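Local coordinates for hypothetical protein (Legionella pneumophila subsp. pneumophila, PDB 4G2A) that is of unknown function but may bind nutrients, and combines a DUF4424 region with a C-terminal YARHG domain, at residues Met23-Arg29 with Ile172-Glu178; Pro200-Met205 with Ile217-Phe223. All blocks are in the same frame, centred on the assembly; numbering follows the deposited sequence.

Interactions 1 and 2 are neighbouring pieces of one mixed beta-sheet, their centres about 10 Å apart. In interaction 1, strand 23-29 pairs in parallel with 172-178; the other edge of 172-178 pairs antiparallel with strand 215-220, and the loop 200-205 of interaction 2 runs beside that strand and packs round Trp218. The two contacts join directly where Thr175 N lies 2.6 Å from Leu220 O and His174 NE2 lies 2.6 Å from Asp219 OD1, both probable hydrogen bonds. Thr175 OG1 also packs 3.3 Å from Phe223 CB. No active site is known here; the sulfate ions at both contacts probably come from the crystallisation liquor.

Interaction 1: residues Met23-Arg29 with Ile172-Glu178; sequences MVSELIR and IGHTRLE. With SO4 (sulfate ion), chain E; SO4 (sulfate ion), chain D.
This is a parallel beta-strand pairing inside the large mixed sheet, joining strand 21-33, in the DUF4424 region, to strand 174-180, far along the sequence. It is an internal step: 21-33 also pairs antiparallel with 43-54, and 174-180 with 215-220. The segment axes approach to 4.7 Å, at 9°, in the register Ser25-His174, Glu26-Thr175, Leu27-Arg176, Ile28-Leu177 and Arg29-Glu178. Hydrogen bonds follow the staggered parallel pattern: His174 N to Val24 O (2.9 Å), Glu26 N to His174 O (3.0 Å), Arg176 N to Glu26 O (3.0 Å), Ile28 N to Arg176 O (2.8 Å) and Glu178 N to Ile28 O (2.8 Å). Gly173 has positive phi (64°), and a CB there would clash with Val24 O; instead Gly173 CA makes a CA-H...O contact with Val24 O at 3.2 Å.

Glu26, Ile28, Thr175 and Leu177 share the buried face. Glu26 (chi1 m, chi2 p) folds back so that its OE1 accepts from Thr175 OG1 at 2.8 Å, and Ile28 CD1 meets Leu177 CD2 at 3.8 Å. On the other face, Arg176 curls over Leu27 CB, and Arg176 NH2 donates to Glu26 O at 2.9 Å. Extended Arg29 has a long salt bridge from NE to Glu178 OE1 (3.9 Å), but its NE donates to O3 of the chain E sulfate at 3.2 Å, while its NH1 and NH2 hold the chain D sulfate through O3 and O2, each at 2.7 Å.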
# COMPACT_ATOMS: atom_id res chain seq x y z
N MSE A 23 17.44 15.02 10.06
CA MSE A 23 16.40 14.98 9.04
C MSE A 23 15.38 16.01 9.46
O MSE A 23 14.82 15.87 10.54
CB MSE A 23 15.83 13.57 8.93
CG MSE A 23 15.20 13.30 7.60
SE MSE A 23 14.25 11.62 7.66
CE MSE A 23 15.56 10.47 6.91
N VAL A 24 15.22 17.10 8.70
CA VAL A 24 14.36 18.19 9.17
C VAL A 24 12.97 18.18 8.53
O VAL A 24 12.04 18.73 9.12
CB VAL A 24 15.05 19.57 9.05
CG1 VAL A 24 16.18 19.70 10.07
CG2 VAL A 24 15.57 19.82 7.65
N SER A 25 12.80 17.55 7.36
CA SER A 25 11.49 17.46 6.70
C SER A 25 11.48 16.36 5.65
O SER A 25 12.52 16.00 5.11
CB SER A 25 11.10 18.79 6.07
OG SER A 25 11.68 18.97 4.79
N GLU A 26 10.28 15.83 5.39
CA GLU A 26 10.02 14.80 4.37
C GLU A 26 8.69 15.11 3.69
O GLU A 26 7.80 15.70 4.31
CB GLU A 26 9.98 13.37 4.95
CG GLU A 26 11.11 12.96 5.90
CD GLU A 26 10.98 13.57 7.29
OE1 GLU A 26 9.87 13.56 7.85
OE2 GLU A 26 11.98 14.15 7.77
N LEU A 27 8.58 14.74 2.43
CA LEU A 27 7.38 14.91 1.61
C LEU A 27 7.25 13.61 0.86
O LEU A 27 8.00 13.37 -0.08
CB LEU A 27 7.54 16.14 0.71
CG LEU A 27 6.38 16.53 -0.21
CD1 LEU A 27 5.16 16.99 0.60
CD2 LEU A 27 6.80 17.64 -1.16
N ILE A 28 6.40 12.69 1.37
CA ILE A 28 6.29 11.34 0.83
C ILE A 28 4.91 11.13 0.19
O ILE A 28 3.87 11.12 0.86
CB ILE A 28 6.63 10.33 1.97
CG1 ILE A 28 8.09 10.55 2.47
CG2 ILE A 28 6.42 8.87 1.50
CD1 ILE A 28 8.39 10.14 3.89
N ARG A 29 4.92 10.95 -1.12
CA ARG A 29 3.72 10.76 -1.93
C ARG A 29 3.73 9.35 -2.46
O ARG A 29 4.69 8.96 -3.10
CB ARG A 29 3.69 11.80 -3.06
CG ARG A 29 2.30 12.02 -3.62
CD ARG A 29 2.35 13.03 -4.73
NE ARG A 29 1.07 13.19 -5.41
CZ ARG A 29 0.71 12.48 -6.47
NH1 ARG A 29 1.54 11.57 -6.98
NH2 ARG A 29 -0.47 12.65 -7.02
N ILE A 172 12.31 13.62 13.19
CA ILE A 172 12.64 13.65 11.77
C ILE A 172 11.96 14.92 11.19
O ILE A 172 11.70 15.00 9.99
CB ILE A 172 12.32 12.33 10.98
CG1 ILE A 172 10.83 11.93 11.02
CG2 ILE A 172 13.22 11.18 11.42
CD1 ILE A 172 10.43 10.70 10.13
N GLY A 173 11.67 15.90 12.06
CA GLY A 173 11.06 17.18 11.71
C GLY A 173 9.66 17.11 11.16
O GLY A 173 8.81 16.36 11.66
N HIS A 174 9.39 17.95 10.13
CA HIS A 174 8.11 18.10 9.45
C HIS A 174 7.88 16.95 8.47
O HIS A 174 8.40 16.97 7.36
CB HIS A 174 8.01 19.45 8.73
CG HIS A 174 6.60 19.86 8.41
ND1 HIS A 174 6.33 21.05 7.77
CD2 HIS A 174 5.43 19.23 8.69
CE1 HIS A 174 5.01 21.10 7.67
NE2 HIS A 174 4.43 20.02 8.20
N THR A 175 7.06 15.98 8.87
CA THR A 175 6.75 14.77 8.11
C THR A 175 5.41 14.91 7.39
O THR A 175 4.36 14.99 8.02
CB THR A 175 6.77 13.56 9.09
OG1 THR A 175 7.96 13.65 9.87
CG2 THR A 175 6.72 12.22 8.37
N ARG A 176 5.47 14.92 6.07
CA ARG A 176 4.25 14.96 5.26
C ARG A 176 4.13 13.66 4.47
O ARG A 176 5.04 13.33 3.70
CB ARG A 176 4.20 16.19 4.36
CG ARG A 176 3.67 17.40 5.10
CD ARG A 176 4.56 18.62 4.99
NE ARG A 176 5.96 18.25 4.80
CZ ARG A 176 6.85 19.02 4.19
NH1 ARG A 176 6.50 20.22 3.73
NH2 ARG A 176 8.09 18.60 4.03
N LEU A 177 3.05 12.91 4.72
CA LEU A 177 2.79 11.62 4.08
C LEU A 177 1.44 11.62 3.37
O LEU A 177 0.43 12.03 3.95
CB LEU A 177 2.85 10.45 5.09
CG LEU A 177 4.10 10.37 5.97
CD1 LEU A 177 3.71 10.17 7.43
CD2 LEU A 177 5.03 9.27 5.49
N GLU A 178 1.43 11.14 2.13
CA GLU A 178 0.18 11.11 1.38
C GLU A 178 0.05 9.79 0.61
O GLU A 178 0.92 9.46 -0.20
CB GLU A 178 0.11 12.33 0.44
CG GLU A 178 -1.25 12.62 -0.16
CD GLU A 178 -1.29 13.80 -1.11
OE1 GLU A 178 -0.33 13.97 -1.89
OE2 GLU A 178 -2.30 14.55 -1.08
S SO4 E . -2.37 15.86 -4.89
O1 SO4 E . -2.69 15.27 -6.19
O2 SO4 E . -3.30 15.34 -3.88
O3 SO4 E . -0.99 15.53 -4.52
O4 SO4 E . -2.52 17.32 -4.96
S SO4 D . -0.82 10.63 -9.77
O1 SO4 D . -1.20 9.42 -10.51
O2 SO4 D . -1.70 10.83 -8.62
O3 SO4 D . 0.56 10.52 -9.32
O4 SO4 D . -0.92 11.77 -10.69

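Interaction 2: residues Pro200-Met205 with Ile217-Phe223; sequences PTPSGM and IWDLRHF. With SO4 (sulfate ion), chain O.
Trp218, on strand 215-220, is the centre of this contact, in which the irregular loop 200-205 runs beside the strand and packs round the indole, leading into the short antiparallel pairing of 206-208 with 215-220. Met205 lies opposite Trp218 (CA-CA 4.8 Å), and Met205 CA makes a CA-H...O contact with Ile217 O (3.3 Å). The indole (chi1 m, chi2 -109°) meets Pro202 and Met205, the loop residues with most surface covered. Trp218 NE1 donates to Pro202 O at 2.9 Å, the one direct hydrogen bond between the segments. A cis peptide precedes Pro202, whose CG packs on Trp218 CD1 (3.8 Å) and Leu220 CD1 (4.0 Å), while its CB reaches Phe223 CZ at 3.7 Å.

Selenomethionine Met205 (t, t, p) crosses the indole face: CG makes a CH-pi contact 3.6 Å from the six-membered-ring centroid, with SE oblique at 4.2 Å, a Met-aromatic contact. Gly204, just before Met205, turns the loop at phi 95° and psi 18°; its N donates to O1 of the chain O sulfate at 2.9 Å. A water links the backbones, donating to Gly204 O (2.6 Å) and accepting from Asp219 N (2.8 Å).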
# COMPACT_ATOMS: atom_id res chain seq x y z
N PRO A 200 -4.72 2.51 11.14
CA PRO A 200 -3.59 3.13 10.43
C PRO A 200 -2.57 3.74 11.38
O PRO A 200 -2.92 4.31 12.41
CB PRO A 200 -4.24 4.20 9.56
CG PRO A 200 -5.71 3.84 9.54
CD PRO A 200 -5.99 3.21 10.85
N THR A 201 -1.30 3.58 11.06
CA THR A 201 -0.21 4.17 11.83
C THR A 201 0.66 5.02 10.87
O THR A 201 0.70 4.71 9.69
CB THR A 201 0.62 3.12 12.61
OG1 THR A 201 1.46 2.40 11.72
CG2 THR A 201 -0.23 2.19 13.46
N PRO A 202 1.33 6.11 11.31
CA PRO A 202 1.37 6.68 12.67
C PRO A 202 0.06 7.39 13.02
O PRO A 202 -0.88 7.33 12.22
CB PRO A 202 2.53 7.67 12.59
CG PRO A 202 2.59 8.08 11.14
CD PRO A 202 2.16 6.89 10.37
N SER A 203 -0.03 8.03 14.20
CA SER A 203 -1.24 8.80 14.56
C SER A 203 -1.36 10.05 13.67
O SER A 203 -0.37 10.50 13.10
CB SER A 203 -1.20 9.23 16.03
OG SER A 203 -0.96 8.17 16.94
N GLY A 204 -2.56 10.61 13.59
CA GLY A 204 -2.81 11.87 12.89
C GLY A 204 -3.28 11.81 11.46
O GLY A 204 -3.19 12.82 10.76
N MSE A 205 -3.79 10.68 11.01
CA MSE A 205 -4.28 10.58 9.64
C MSE A 205 -5.65 11.25 9.46
O MSE A 205 -6.54 11.14 10.31
CB MSE A 205 -4.38 9.11 9.20
CG MSE A 205 -4.63 8.94 7.72
SE MSE A 205 -5.24 7.13 7.31
CE MSE A 205 -7.09 7.33 7.90
N ILE A 217 -4.00 11.34 4.37
CA ILE A 217 -2.95 12.33 4.63
C ILE A 217 -2.56 12.42 6.11
O ILE A 217 -3.40 12.43 7.01
CB ILE A 217 -3.42 13.73 4.09
CG1 ILE A 217 -3.62 13.70 2.58
CG2 ILE A 217 -2.47 14.87 4.44
CD1 ILE A 217 -5.01 13.92 2.19
N TRP A 218 -1.25 12.55 6.33
CA TRP A 218 -0.57 12.83 7.59
C TRP A 218 0.25 14.10 7.40
O TRP A 218 0.85 14.28 6.33
CB TRP A 218 0.36 11.68 8.01
CG TRP A 218 -0.28 10.37 8.37
CD1 TRP A 218 -0.37 9.84 9.62
CD2 TRP A 218 -0.70 9.34 7.45
NE1 TRP A 218 -0.92 8.57 9.55
CE2 TRP A 218 -1.10 8.23 8.23
CE3 TRP A 218 -0.80 9.26 6.05
CZ2 TRP A 218 -1.57 7.04 7.66
CZ3 TRP A 218 -1.29 8.09 5.48
CH2 TRP A 218 -1.67 7.00 6.28
N ASP A 219 0.26 15.00 8.40
CA ASP A 219 1.04 16.24 8.39
C ASP A 219 1.50 16.48 9.83
O ASP A 219 0.78 17.06 10.64
CB ASP A 219 0.21 17.41 7.83
CG ASP A 219 1.00 18.68 7.57
OD1 ASP A 219 2.17 18.78 8.04
OD2 ASP A 219 0.45 19.59 6.90
N LEU A 220 2.70 15.95 10.14
CA LEU A 220 3.27 15.92 11.49
C LEU A 220 4.53 16.79 11.62
O LEU A 220 5.41 16.75 10.77
CB LEU A 220 3.58 14.44 11.85
CG LEU A 220 2.55 13.40 11.31
CD1 LEU A 220 3.20 12.06 11.01
CD2 LEU A 220 1.34 13.27 12.22
N ARG A 221 4.59 17.58 12.70
CA ARG A 221 5.68 18.50 13.00
C ARG A 221 6.38 17.98 14.23
O ARG A 221 5.71 17.38 15.07
CB ARG A 221 5.17 19.94 13.20
CG ARG A 221 4.28 20.45 12.04
CD ARG A 221 4.12 21.96 12.04
NE ARG A 221 5.28 22.65 11.47
CZ ARG A 221 5.24 23.44 10.40
NH1 ARG A 221 4.09 23.68 9.78
NH2 ARG A 221 6.35 24.02 9.96
N HIS A 222 7.73 18.09 14.29
CA HIS A 222 8.59 17.55 15.35
C HIS A 222 8.35 16.08 15.56
O HIS A 222 8.45 15.59 16.70
CB HIS A 222 8.41 18.31 16.67
CG HIS A 222 9.21 19.55 16.71
ND1 HIS A 222 10.58 19.51 16.89
CD2 HIS A 222 8.82 20.84 16.53
CE1 HIS A 222 10.98 20.77 16.85
NE2 HIS A 222 9.96 21.61 16.63
N PHE A 223 8.07 15.36 14.46
CA PHE A 223 7.71 13.95 14.49
C PHE A 223 8.81 13.05 15.01
O PHE A 223 9.86 12.92 14.39
CB PHE A 223 7.25 13.49 13.10
CG PHE A 223 6.73 12.06 13.01
CD1 PHE A 223 5.76 11.60 13.88
CD2 PHE A 223 7.17 11.21 12.00
CE1 PHE A 223 5.25 10.30 13.77
CE2 PHE A 223 6.66 9.92 11.88
CZ PHE A 223 5.71 9.47 12.77
S SO4 O . -4.99 8.36 15.56
O1 SO4 O . -4.99 9.56 14.72
O2 SO4 O . -6.36 7.89 15.71
O3 SO4 O . -4.20 7.31 14.94
O4 SO4 O . -4.44 8.69 16.88
O HOH W 1 -2.01 15.00 10.07